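PDB 6JIG: GMP reductase from Trypanosoma brucei brucei, which probably catalyses the NADPH-dependent deamination of GMP to IMP, and carries CBS domains that bind guanine nucleotides and mediate allosteric control. Local coordinates for residues D254-D259 with A282-I287; G143-H148 with E160-P165; D17-P22 with V473-A478. The protein carries 1 engineered substitution. All blocks are in the same frame, centred on the assembly; numbering follows the deposited sequence.

How the contacts relate
The three contacts are strand pairings of different kinds. Contact 1 is the core one: parallel neighbours in the catalytic barrel, centred about 13 Å from the chain centre. Contact 2 is antiparallel, only partly buried, and lies in the CBS region about 36 Å from the chain centre. Contact 3, also antiparallel and buried, joins residues near both chain ends where other subunits pack. Its centre is about 64 Å from that of contact 2, on the opposite side of the chain's centre. No secondary-structure element is shared. Each has one bridging water: backbone to backbone in contact 1, threonine hydroxyl to carbonyl in contact 2, carboxylate to carbonyl, with a weak arginine bond, in contact 3.

Contact 1: D254-D259 with A282-I287; sequences DVLVVD and ASVDII
Ile-287 and Leu-256 bury the most surface here, where two adjacent parallel strands of the eight-stranded TIM barrel meet as the two strands of a beta-alpha-beta unit connected by helix 266-277. The strand axes approach to 4.7 Å and diverge by 23°. The amide of Ile-287 donates to the carbonyl of Leu-256 (N to O 2.9 Å), and Leu-256 N in turn donates to Asp-285 O, so both peptide groups flanking the Leu-256 alpha carbon are used by one partner strand.

The side chains separate onto two faces. Ile-287 shares the inner face with Val-255 and Val-257: its CD1 lies 4.3 Å from Val-255 CG2, while its CB faces Val-257 CG2. Leu-39 and Ser-40 of strand 37-40 pack on Val-255 and Ile-287. On the outer face Leu-256 meets two partners. Its CD1 packs against Ile-286 CD1 at 3.9 Å, the two chains lying side by side and pointing the same way, whereas Val-284 crosses it at about a right angle. The Leu-256 chi1 of -66° puts CG beside the backbone N, where Val-284 CG2 meets it at 3.9 Å. Ala-245 and Val-249 of helix 239-251 then complete the layer outside Leu-256.

At the start of the strands direct pairing gives way to water: it donates to Asp-254 O and accepts from Asp-285 N. The Asp-285 carboxylate is held elsewhere, by Asn-42 and Ser-40. At the other end, Val-258 N donates to Ile-287 O at 2.7 Å, lying 23° out of the carbonyl plane.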
ATOM      1  N   ASP A 254     -26.358  42.773  -4.801  1.00 35.27           N
ATOM      2  CA  ASP A 254     -27.002  42.859  -6.100  1.00 37.15           C
ATOM      3  C   ASP A 254     -28.066  41.791  -6.307  1.00 39.96           C
ATOM      4  O   ASP A 254     -28.979  41.990  -7.117  1.00 39.07           O
ATOM      5  CB  ASP A 254     -25.943  42.768  -7.196  1.00 37.36           C
ATOM      6  CG  ASP A 254     -24.969  43.922  -7.134  1.00 41.59           C
ATOM      7  OD1 ASP A 254     -25.421  45.054  -7.419  1.00 40.52           O
ATOM      8  OD2 ASP A 254     -23.777  43.720  -6.776  1.00 36.96           O
ATOM      9  N   VAL A 255     -27.953  40.663  -5.601  1.00 38.44           N
ATOM     10  CA  VAL A 255     -28.977  39.623  -5.556  1.00 37.29           C
ATOM     11  C   VAL A 255     -28.928  39.003  -4.174  1.00 33.84           C
ATOM     12  O   VAL A 255     -27.892  39.017  -3.498  1.00 35.28           O
ATOM     13  CB  VAL A 255     -28.792  38.505  -6.621  1.00 37.14           C
ATOM     14  CG1 VAL A 255     -28.954  39.040  -8.018  1.00 41.06           C
ATOM     15  CG2 VAL A 255     -27.429  37.834  -6.476  1.00 39.30           C
ATOM     16  N   LEU A 256     -30.053  38.452  -3.754  1.00 35.50           N
ATOM     17  CA  LEU A 256     -30.109  37.654  -2.543  1.00 36.91           C
ATOM     18  C   LEU A 256     -30.361  36.202  -2.925  1.00 35.17           C
ATOM     19  O   LEU A 256     -31.081  35.916  -3.885  1.00 35.83           O
ATOM     20  CB  LEU A 256     -31.227  38.125  -1.611  1.00 33.55           C
ATOM     21  CG  LEU A 256     -31.062  39.517  -1.006  1.00 38.40           C
ATOM     22  CD1 LEU A 256     -32.318  39.887  -0.248  1.00 37.19           C
ATOM     23  CD2 LEU A 256     -29.844  39.554  -0.097  1.00 34.05           C
ATOM     24  N   VAL A 257     -29.783  35.284  -2.157  1.00 33.97           N
ATOM     25  CA  VAL A 257     -29.963  33.854  -2.401  1.00 33.85           C
ATOM     26  C   VAL A 257     -30.546  33.232  -1.140  1.00 31.72           C
ATOM     27  O   VAL A 257     -29.847  33.098  -0.129  1.00 37.32           O
ATOM     28  CB  VAL A 257     -28.654  33.160  -2.797  1.00 36.43           C
ATOM     29  CG1 VAL A 257     -28.907  31.663  -3.063  1.00 35.18           C
ATOM     30  CG2 VAL A 257     -28.008  33.857  -4.005  1.00 34.85           C
ATOM     31  N   VAL A 258     -31.818  32.847  -1.201  1.00 31.39           N
ATOM     32  CA  VAL A 258     -32.445  32.059  -0.143  1.00 36.17           C
ATOM     33  C   VAL A 258     -31.935  30.635  -0.284  1.00 37.88           C
ATOM     34  O   VAL A 258     -32.173  29.992  -1.308  1.00 38.11           O
ATOM     35  CB  VAL A 258     -33.975  32.092  -0.250  1.00 36.40           C
ATOM     36  CG1 VAL A 258     -34.587  31.197   0.815  1.00 40.54           C
ATOM     37  CG2 VAL A 258     -34.478  33.499  -0.131  1.00 36.56           C
ATOM     38  N   ASP A 259     -31.250  30.129   0.742  1.00 37.13           N
ATOM     39  CA  ASP A 259     -30.511  28.877   0.590  1.00 41.37           C
ATOM     40  C   ASP A 259     -30.752  27.995   1.803  1.00 39.93           C
ATOM     41  O   ASP A 259     -30.242  28.277   2.892  1.00 39.98           O
ATOM     42  CB  ASP A 259     -29.015  29.135   0.393  1.00 43.98           C
ATOM     43  CG  ASP A 259     -28.276  27.898  -0.120  1.00 46.41           C
ATOM     44  OD1 ASP A 259     -28.897  26.815  -0.189  1.00 50.55           O
ATOM     45  OD2 ASP A 259     -27.080  27.991  -0.445  1.00 46.34           O
ATOM     46  N   ALA A 282     -37.224  43.907  -2.053  1.00 43.12           N
ATOM     47  CA  ALA A 282     -37.725  43.583  -3.384  1.00 42.29           C
ATOM     48  C   ALA A 282     -37.031  44.363  -4.486  1.00 39.49           C
ATOM     49  O   ALA A 282     -37.316  44.133  -5.667  1.00 40.53           O
ATOM     50  CB  ALA A 282     -39.233  43.819  -3.458  1.00 44.61           C
ATOM     51  N   SER A 283     -36.114  45.259  -4.135  1.00 40.09           N
ATOM     52  CA  SER A 283     -35.343  45.970  -5.138  1.00 41.53           C
ATOM     53  C   SER A 283     -34.277  45.106  -5.794  1.00 41.13           C
ATOM     54  O   SER A 283     -33.660  45.564  -6.758  1.00 36.40           O
ATOM     55  CB  SER A 283     -34.676  47.192  -4.517  1.00 40.69           C
ATOM     56  OG  SER A 283     -33.928  46.813  -3.371  1.00 43.45           O
ATOM     57  N   VAL A 284     -34.031  43.883  -5.307  1.00 39.53           N
ATOM     58  CA  VAL A 284     -33.034  43.012  -5.928  1.00 39.13           C
ATOM     59  C   VAL A 284     -33.656  41.651  -6.223  1.00 37.11           C
ATOM     60  O   VAL A 284     -34.614  41.223  -5.572  1.00 36.50           O
ATOM     61  CB  VAL A 284     -31.757  42.835  -5.065  1.00 39.49           C
ATOM     62  CG1 VAL A 284     -31.110  44.201  -4.737  1.00 42.31           C
ATOM     63  CG2 VAL A 284     -32.053  42.050  -3.806  1.00 39.09           C
ATOM     64  N   ASP A 285     -33.108  40.986  -7.236  1.00 37.39           N
ATOM     65  CA  ASP A 285     -33.556  39.644  -7.588  1.00 38.52           C
ATOM     66  C   ASP A 285     -33.405  38.693  -6.406  1.00 36.82           C
ATOM     67  O   ASP A 285     -32.420  38.744  -5.665  1.00 36.64           O
ATOM     68  CB  ASP A 285     -32.760  39.123  -8.779  1.00 36.30           C
ATOM     69  CG  ASP A 285     -33.306  39.606 -10.112  1.00 39.89           C
ATOM     70  OD1 ASP A 285     -34.225  40.458 -10.131  1.00 38.78           O
ATOM     71  OD2 ASP A 285     -32.798  39.141 -11.147  1.00 39.54           O
ATOM     72  N   ILE A 286     -34.390  37.818  -6.245  1.00 36.16           N
ATOM     73  CA  ILE A 286     -34.420  36.823  -5.182  1.00 34.27           C
ATOM     74  C   ILE A 286     -34.248  35.454  -5.837  1.00 35.00           C
ATOM     75  O   ILE A 286     -35.122  35.003  -6.584  1.00 31.17           O
ATOM     76  CB  ILE A 286     -35.726  36.882  -4.381  1.00 36.76           C
ATOM     77  CG1 ILE A 286     -36.013  38.318  -3.901  1.00 35.38           C
ATOM     78  CG2 ILE A 286     -35.662  35.929  -3.178  1.00 37.34           C
ATOM     79  CD1 ILE A 286     -34.907  38.906  -3.040  1.00 36.90           C
ATOM     80  N   ILE A 287     -33.125  34.802  -5.542  1.00 32.52           N
ATOM     81  CA  ILE A 287     -32.834  33.433  -5.976  1.00 33.99           C
ATOM     82  C   ILE A 287     -33.145  32.507  -4.809  1.00 32.37           C
ATOM     83  O   ILE A 287     -32.979  32.891  -3.640  1.00 35.49           O
ATOM     84  CB  ILE A 287     -31.366  33.318  -6.430  1.00 34.58           C
ATOM     85  CG1 ILE A 287     -31.105  34.300  -7.584  1.00 36.89           C
ATOM     86  CG2 ILE A 287     -30.997  31.850  -6.860  1.00 34.98           C
ATOM     87  CD1 ILE A 287     -29.636  34.476  -7.933  1.00 40.02           C
TER
HETATM   88  O   HOH W   1     -31.029  42.293  -8.771  1.00 37.89           O

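Contact 2: G143-H148 with E160-P165; sequences GIITRH and ESLMTP
Gly-143 opens the pairing by running alongside strand 164-165, its CA 3.0 Å from Thr-164 O and 4.2 Å from Met-163 SD. It forms an antiparallel non-hydrogen-bonded pair with Pro-165, and the CA atoms are only 4.1 Å apart. A beta carbon on Gly-143 would point toward the other strand and fall 2.3 Å from Thr-164 O, a clash, so this close approach depends on the bare CA. On its other side Gly-143 bonds to Val-132 of strand 129-133.

Ile-144 follows in the hydrogen-bonded position opposite Thr-164. Two mutual bonds tie the pair: Ile-144 N gives to Thr-164 O, and Thr-164 N gives to Ile-144 O, each 2.9 Å long. Their side chains run side by side in the same direction. With Ile-144 CG1 anti to the backbone N (chi1 -170°), CG2 is left between N and the carbonyl carbon, on the Thr-164 side, and packs against Thr-164 CB at 3.8 Å. A water adds a second link: it donates to Ile-144 O and accepts from Thr-164 OG1, so the Ile-144 carbonyl takes two donors.

Ile-145 turns to the other side. Its CD1 reaches Leu-162 CB, in the short, weakly bonded helix 159-162, at 3.8 Å; the two side chains meet at an oblique angle. Leu-130 and Leu-150 also pack on Ile-145.

Strand 164-165 thus forms the edge, within this chain, of a mixed four-stranded sheet in the CBS region. Ile-144 also packs on Cys-129, which binds the second GMP, and its side chain is about 7 Å from a bound GMP, placing the pairing beside this CBS nucleotide pocket.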
ATOM      1  N   GLY A 143      -5.749  69.415  -0.751  1.00 50.97           N
ATOM      2  CA  GLY A 143      -4.709  68.795  -1.542  1.00 50.42           C
ATOM      3  C   GLY A 143      -4.849  67.287  -1.505  1.00 50.13           C
ATOM      4  O   GLY A 143      -5.882  66.752  -1.101  1.00 47.01           O
ATOM      5  N   ILE A 144      -3.782  66.615  -1.912  1.00 48.23           N
ATOM      6  CA  ILE A 144      -3.807  65.167  -2.060  1.00 46.99           C
ATOM      7  C   ILE A 144      -2.451  64.605  -1.660  1.00 50.98           C
ATOM      8  O   ILE A 144      -1.408  65.217  -1.922  1.00 51.62           O
ATOM      9  CB  ILE A 144      -4.189  64.772  -3.505  1.00 45.66           C
ATOM     10  CG1 ILE A 144      -4.468  63.268  -3.607  1.00 46.68           C
ATOM     11  CG2 ILE A 144      -3.118  65.208  -4.495  1.00 47.12           C
ATOM     12  CD1 ILE A 144      -4.948  62.845  -4.969  1.00 45.01           C
ATOM     13  N   ILE A 145      -2.463  63.442  -1.016  1.00 48.25           N
ATOM     14  CA  ILE A 145      -1.235  62.770  -0.614  1.00 50.33           C
ATOM     15  C   ILE A 145      -1.323  61.296  -0.995  1.00 50.52           C
ATOM     16  O   ILE A 145      -2.357  60.646  -0.795  1.00 48.73           O
ATOM     17  CB  ILE A 145      -0.961  62.964   0.897  1.00 50.62           C
ATOM     18  CG1 ILE A 145       0.465  62.537   1.258  1.00 51.57           C
ATOM     19  CG2 ILE A 145      -2.008  62.265   1.743  1.00 48.92           C
ATOM     20  CD1 ILE A 145       0.995  63.225   2.497  1.00 53.26           C
ATOM     21  N   THR A 146      -0.236  60.778  -1.559  1.00 48.35           N
ATOM     22  CA  THR A 146      -0.150  59.433  -2.112  1.00 48.67           C
ATOM     23  C   THR A 146       0.957  58.652  -1.419  1.00 50.29           C
ATOM     24  O   THR A 146       1.789  59.216  -0.702  1.00 50.67           O
ATOM     25  CB  THR A 146       0.125  59.489  -3.617  1.00 51.23           C
ATOM     26  OG1 THR A 146       1.452  59.991  -3.825  1.00 51.17           O
ATOM     27  CG2 THR A 146      -0.866  60.420  -4.301  1.00 50.52           C
ATOM     28  N   ARG A 147       0.962  57.330  -1.641  1.00 51.52           N
ATOM     29  CA  ARG A 147       2.044  56.501  -1.113  1.00 54.83           C
ATOM     30  C   ARG A 147       3.392  56.988  -1.622  1.00 53.48           C
ATOM     31  O   ARG A 147       4.386  56.974  -0.886  1.00 54.35           O
ATOM     32  CB  ARG A 147       1.847  55.029  -1.500  1.00 54.66           C
ATOM     33  CG  ARG A 147       0.900  54.259  -0.607  1.00 55.53           C
ATOM     34  CD  ARG A 147       0.888  52.770  -0.948  1.00 58.24           C
ATOM     35  NE  ARG A 147       0.105  52.005   0.024  1.00 61.18           N
ATOM     36  CZ  ARG A 147      -1.219  51.890  -0.019  1.00 58.55           C
ATOM     37  NH1 ARG A 147      -1.895  52.495  -0.988  1.00 60.65           N
ATOM     38  NH2 ARG A 147      -1.869  51.178   0.898  1.00 55.07           N
ATOM     39  N   HIS A 148       3.436  57.427  -2.879  1.00 51.90           N
ATOM     40  CA  HIS A 148       4.676  57.919  -3.468  1.00 54.90           C
ATOM     41  C   HIS A 148       5.221  59.118  -2.700  1.00 53.62           C
ATOM     42  O   HIS A 148       6.432  59.209  -2.464  1.00 54.65           O
ATOM     43  CB  HIS A 148       4.438  58.268  -4.938  1.00 55.28           C
ATOM     44  CG  HIS A 148       5.599  58.939  -5.605  1.00 59.11           C
ATOM     45  ND1 HIS A 148       5.727  60.312  -5.677  1.00 61.59           N
ATOM     46  CD2 HIS A 148       6.673  58.428  -6.252  1.00 61.16           C
ATOM     47  CE1 HIS A 148       6.837  60.615  -6.328  1.00 61.83           C
ATOM     48  NE2 HIS A 148       7.427  59.490  -6.692  1.00 62.24           N
ATOM     49  N   GLU A 160       0.572  68.138   5.275  1.00 57.13           N
ATOM     50  CA  GLU A 160       0.573  69.304   4.401  1.00 57.04           C
ATOM     51  C   GLU A 160       1.963  69.642   3.879  1.00 55.03           C
ATOM     52  O   GLU A 160       2.074  70.267   2.821  1.00 54.37           O
ATOM     53  CB  GLU A 160      -0.025  70.504   5.124  1.00 61.19           C
ATOM     54  CG  GLU A 160       0.772  70.961   6.320  1.00 62.25           C
ATOM     55  CD  GLU A 160       0.224  72.245   6.900  1.00 66.53           C
ATOM     56  OE1 GLU A 160      -0.086  72.264   8.111  1.00 69.99           O
ATOM     57  OE2 GLU A 160       0.089  73.229   6.139  1.00 67.49           O
ATOM     58  N   SER A 161       3.025  69.222   4.570  1.00 55.52           N
ATOM     59  CA  SER A 161       4.369  69.455   4.049  1.00 59.24           C
ATOM     60  C   SER A 161       4.677  68.556   2.859  1.00 58.41           C
ATOM     61  O   SER A 161       5.539  68.891   2.038  1.00 57.77           O
ATOM     62  CB  SER A 161       5.412  69.237   5.148  1.00 59.22           C
ATOM     63  OG  SER A 161       5.281  67.953   5.732  1.00 61.31           O
ATOM     64  N   LEU A 162       3.995  67.414   2.754  1.00 55.57           N
ATOM     65  CA  LEU A 162       4.266  66.422   1.723  1.00 57.03           C
ATOM     66  C   LEU A 162       3.221  66.395   0.613  1.00 56.71           C
ATOM     67  O   LEU A 162       3.460  65.764  -0.426  1.00 56.40           O
ATOM     68  CB  LEU A 162       4.358  65.027   2.349  1.00 56.02           C
ATOM     69  CG  LEU A 162       5.370  64.832   3.473  1.00 56.14           C
ATOM     70  CD1 LEU A 162       5.014  63.611   4.295  1.00 56.27           C
ATOM     71  CD2 LEU A 162       6.766  64.701   2.903  1.00 59.68           C
ATOM     72  N   MET A 163       2.084  67.058   0.806  1.00 54.76           N
ATOM     73  CA  MET A 163       0.950  66.931  -0.094  1.00 54.41           C
ATOM     74  C   MET A 163       1.138  67.770  -1.353  1.00 58.86           C
ATOM     75  O   MET A 163       1.931  68.715  -1.396  1.00 56.11           O
ATOM     76  CB  MET A 163      -0.341  67.358   0.607  1.00 50.52           C
ATOM     77  CG  MET A 163      -0.651  68.847   0.495  1.00 54.73           C
ATOM     78  SD  MET A 163      -1.964  69.350   1.619  1.00 58.34           S
ATOM     79  CE  MET A 163      -2.138  71.105   1.258  1.00 58.49           C
ATOM     80  N   THR A 164       0.402  67.397  -2.395  1.00 56.28           N
ATOM     81  CA  THR A 164       0.190  68.291  -3.521  1.00 52.44           C
ATOM     82  C   THR A 164      -0.973  69.212  -3.184  1.00 55.94           C
ATOM     83  O   THR A 164      -2.057  68.720  -2.861  1.00 55.00           O
ATOM     84  CB  THR A 164      -0.114  67.518  -4.801  1.00 52.33           C
ATOM     85  OG1 THR A 164       0.953  66.609  -5.097  1.00 53.99           O
ATOM     86  CG2 THR A 164      -0.285  68.474  -5.972  1.00 53.95           C
ATOM     87  N   PRO A 165      -0.798  70.530  -3.227  1.00 56.52           N
ATOM     88  CA  PRO A 165      -1.900  71.431  -2.877  1.00 56.04           C
ATOM     89  C   PRO A 165      -2.969  71.448  -3.960  1.00 53.98           C
ATOM     90  O   PRO A 165      -2.721  71.126  -5.126  1.00 57.57           O
ATOM     91  CB  PRO A 165      -1.211  72.794  -2.754  1.00 56.71           C
ATOM     92  CG  PRO A 165      -0.065  72.692  -3.710  1.00 56.09           C
ATOM     93  CD  PRO A 165       0.419  71.270  -3.608  1.00 57.82           C
TER
HETATM   94  O   HOH W   2       0.384  64.138  -4.266  1.00 54.13           O

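Contact 3: D17-P22 with V473-A478; sequences DVLIIP and VRMTGA
Asp-17 and Arg-474 bring the two flat charged groups of this contact near each other without joining them: OD1 of Asp-17 is 5.3 Å from NE of Arg-474. A water lies between, donating to Asp-17 OD1 and to Met-475 O while accepting only a weak bond from Arg-474 NE. Asp-17 OD1 also hydrogen-bonds OG1 of Thr-476 of a neighbouring subunit, and OD2 accepts from Thr-14 N. The Asp-17 peptide carbonyl is approached from outside its plane, because the Met-475 N donor, at 2.8 Å from Asp-17 O, is tilted 34° from it; Arg-474 CA comes within 3.3 Å of the same oxygen in a CA-H...O contact.

Further along, Leu-19 and Val-473 form the antiparallel hydrogen-bonded pair, each amide donating to the other's carbonyl. The axes of strands 18-20 and 473-475 run 141° apart, antiparallel but twisted. Met-475 sends its chain across Leu-19 at about a right angle, and its CE packs on Leu-19 CD2 at 3.6 Å. Met-475 CG stands between the backbone N and the carbonyl carbon (chi1 45°), which brings it to 3.6 Å from Asp-17 O. At the far end Ile-21 CG1 meets Val-473 CG1 at 3.6 Å, again nearly perpendicular.

The arrangement is a two-stranded antiparallel sheet of 18-20 with 472-475, extended by another subunit, whose strand pairs in parallel with Arg-474 and Met-475. Backbone bonds and apolar packing carry this join of the two chain ends; the opposite charges are not in contact and share one water, weakly bonded to Arg-474 NE, so any attraction is probably modest.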
ATOM      1  N   ASP A  17     -22.722   9.945 -16.048  1.00 30.27           N
ATOM      2  CA  ASP A  17     -23.500   8.984 -16.822  1.00 32.00           C
ATOM      3  C   ASP A  17     -23.596   9.327 -18.306  1.00 32.18           C
ATOM      4  O   ASP A  17     -24.069   8.493 -19.082  1.00 29.89           O
ATOM      5  CB  ASP A  17     -24.928   8.860 -16.273  1.00 30.74           C
ATOM      6  CG  ASP A  17     -24.995   8.086 -14.947  1.00 34.82           C
ATOM      7  OD1 ASP A  17     -24.465   6.953 -14.883  1.00 34.49           O
ATOM      8  OD2 ASP A  17     -25.580   8.611 -13.970  1.00 31.77           O
ATOM      9  N   VAL A  18     -23.213  10.532 -18.732  1.00 31.83           N
ATOM     10  CA  VAL A  18     -23.479  10.940 -20.107  1.00 32.36           C
ATOM     11  C   VAL A  18     -22.258  11.608 -20.730  1.00 31.70           C
ATOM     12  O   VAL A  18     -21.335  12.057 -20.045  1.00 32.25           O
ATOM     13  CB  VAL A  18     -24.712  11.881 -20.208  1.00 32.80           C
ATOM     14  CG1 VAL A  18     -25.972  11.171 -19.694  1.00 32.77           C
ATOM     15  CG2 VAL A  18     -24.485  13.167 -19.416  1.00 30.55           C
ATOM     16  N   LEU A  19     -22.256  11.634 -22.059  1.00 29.30           N
ATOM     17  CA  LEU A  19     -21.361  12.486 -22.837  1.00 30.92           C
ATOM     18  C   LEU A  19     -22.192  13.349 -23.761  1.00 30.18           C
ATOM     19  O   LEU A  19     -23.307  12.976 -24.124  1.00 31.10           O
ATOM     20  CB  LEU A  19     -20.386  11.661 -23.681  1.00 31.61           C
ATOM     21  CG  LEU A  19     -19.459  10.748 -22.900  1.00 32.23           C
ATOM     22  CD1 LEU A  19     -18.799   9.802 -23.901  1.00 35.23           C
ATOM     23  CD2 LEU A  19     -18.415  11.571 -22.157  1.00 34.67           C
ATOM     24  N   ILE A  20     -21.642  14.508 -24.136  1.00 31.55           N
ATOM     25  CA  ILE A  20     -22.242  15.362 -25.158  1.00 32.30           C
ATOM     26  C   ILE A  20     -21.931  14.781 -26.535  1.00 31.05           C
ATOM     27  O   ILE A  20     -20.771  14.535 -26.866  1.00 30.40           O
ATOM     28  CB  ILE A  20     -21.722  16.797 -25.041  1.00 30.95           C
ATOM     29  CG1 ILE A  20     -22.169  17.402 -23.705  1.00 30.23           C
ATOM     30  CG2 ILE A  20     -22.185  17.650 -26.241  1.00 32.62           C
ATOM     31  CD1 ILE A  20     -21.366  18.672 -23.337  1.00 30.42           C
ATOM     32  N   ILE A  21     -22.965  14.531 -27.320  1.00 31.46           N
ATOM     33  CA  ILE A  21     -22.767  13.959 -28.653  1.00 29.64           C
ATOM     34  C   ILE A  21     -22.247  15.055 -29.573  1.00 33.42           C
ATOM     35  O   ILE A  21     -22.875  16.126 -29.656  1.00 34.18           O
ATOM     36  CB  ILE A  21     -24.080  13.392 -29.198  1.00 31.39           C
ATOM     37  CG1 ILE A  21     -24.602  12.238 -28.336  1.00 30.81           C
ATOM     38  CG2 ILE A  21     -23.879  12.895 -30.636  1.00 32.95           C
ATOM     39  CD1 ILE A  21     -26.056  11.890 -28.652  1.00 32.14           C
ATOM     40  N   PRO A  22     -21.136  14.847 -30.277  1.00 31.98           N
ATOM     41  CA  PRO A  22     -20.655  15.885 -31.198  1.00 33.78           C
ATOM     42  C   PRO A  22     -21.690  16.172 -32.278  1.00 34.48           C
ATOM     43  O   PRO A  22     -22.358  15.269 -32.778  1.00 31.68           O
ATOM     44  CB  PRO A  22     -19.371  15.280 -31.780  1.00 36.43           C
ATOM     45  CG  PRO A  22     -18.934  14.254 -30.754  1.00 36.85           C
ATOM     46  CD  PRO A  22     -20.225  13.690 -30.213  1.00 32.51           C
ATOM     47  N   VAL A 473     -25.561  11.212 -24.882  1.00 31.00           N
ATOM     48  CA  VAL A 473     -25.559   9.752 -24.963  1.00 31.40           C
ATOM     49  C   VAL A 473     -25.118   9.208 -23.613  1.00 31.29           C
ATOM     50  O   VAL A 473     -24.190   9.735 -22.988  1.00 32.27           O
ATOM     51  CB  VAL A 473     -24.653   9.249 -26.117  1.00 33.12           C
ATOM     52  CG1 VAL A 473     -23.225   9.809 -26.005  1.00 30.66           C
ATOM     53  CG2 VAL A 473     -24.633   7.723 -26.172  1.00 32.80           C
ATOM     54  N   ARG A 474     -25.812   8.173 -23.145  1.00 33.00           N
ATOM     55  CA  ARG A 474     -25.523   7.564 -21.856  1.00 32.28           C
ATOM     56  C   ARG A 474     -24.377   6.569 -21.994  1.00 36.44           C
ATOM     57  O   ARG A 474     -24.241   5.908 -23.024  1.00 35.09           O
ATOM     58  CB  ARG A 474     -26.794   6.885 -21.348  1.00 36.65           C
ATOM     59  CG  ARG A 474     -26.672   6.165 -20.049  1.00 39.28           C
ATOM     60  CD  ARG A 474     -28.057   5.979 -19.477  1.00 37.81           C
ATOM     61  NE  ARG A 474     -28.038   5.042 -18.371  1.00 41.64           N
ATOM     62  CZ  ARG A 474     -29.139   4.501 -17.879  1.00 38.85           C
ATOM     63  NH1 ARG A 474     -30.315   4.817 -18.424  1.00 39.79           N
ATOM     64  NH2 ARG A 474     -29.062   3.654 -16.866  1.00 47.54           N
ATOM     65  N   MET A 475     -23.503   6.508 -20.989  1.00 35.10           N
ATOM     66  CA  MET A 475     -22.422   5.530 -21.004  1.00 37.43           C
ATOM     67  C   MET A 475     -22.512   4.632 -19.779  1.00 37.81           C
ATOM     68  O   MET A 475     -23.046   5.027 -18.735  1.00 38.80           O
ATOM     69  CB  MET A 475     -21.022   6.200 -21.097  1.00 39.82           C
ATOM     70  CG  MET A 475     -20.780   7.398 -20.196  1.00 41.30           C
ATOM     71  SD  MET A 475     -19.075   8.012 -20.374  1.00 40.33           S
ATOM     72  CE  MET A 475     -19.143   9.488 -19.356  1.00 37.46           C
ATOM     73  N   THR A 476     -22.055   3.385 -19.938  1.00 34.96           N
ATOM     74  CA  THR A 476     -21.917   2.465 -18.816  1.00 35.69           C
ATOM     75  C   THR A 476     -20.639   2.787 -18.038  1.00 38.73           C
ATOM     76  O   THR A 476     -19.861   3.678 -18.402  1.00 39.89           O
ATOM     77  CB  THR A 476     -21.875   1.015 -19.305  1.00 37.33           C
ATOM     78  OG1 THR A 476     -20.609   0.792 -19.940  1.00 35.41           O
ATOM     79  CG2 THR A 476     -22.997   0.742 -20.308  1.00 35.32           C
ATOM     80  N   GLY A 477     -20.399   2.041 -16.960  1.00 41.05           N
ATOM     81  CA  GLY A 477     -19.121   2.152 -16.270  1.00 42.14           C
ATOM     82  C   GLY A 477     -17.940   1.876 -17.177  1.00 43.99           C
ATOM     83  O   GLY A 477     -16.882   2.502 -17.048  1.00 43.73           O
ATOM     84  N   ALA A 478     -18.100   0.938 -18.113  1.00 42.72           N
ATOM     85  CA  ALA A 478     -17.034   0.673 -19.065  1.00 43.04           C
ATOM     86  C   ALA A 478     -16.777   1.890 -19.940  1.00 40.04           C
ATOM     87  O   ALA A 478     -15.621   2.262 -20.183  1.00 39.80           O
ATOM     88  CB  ALA A 478     -17.398  -0.546 -19.913  1.00 42.41           C
TER
HETATM   89  O   HOH W   3     -24.980   5.277 -17.051  1.00 44.50           O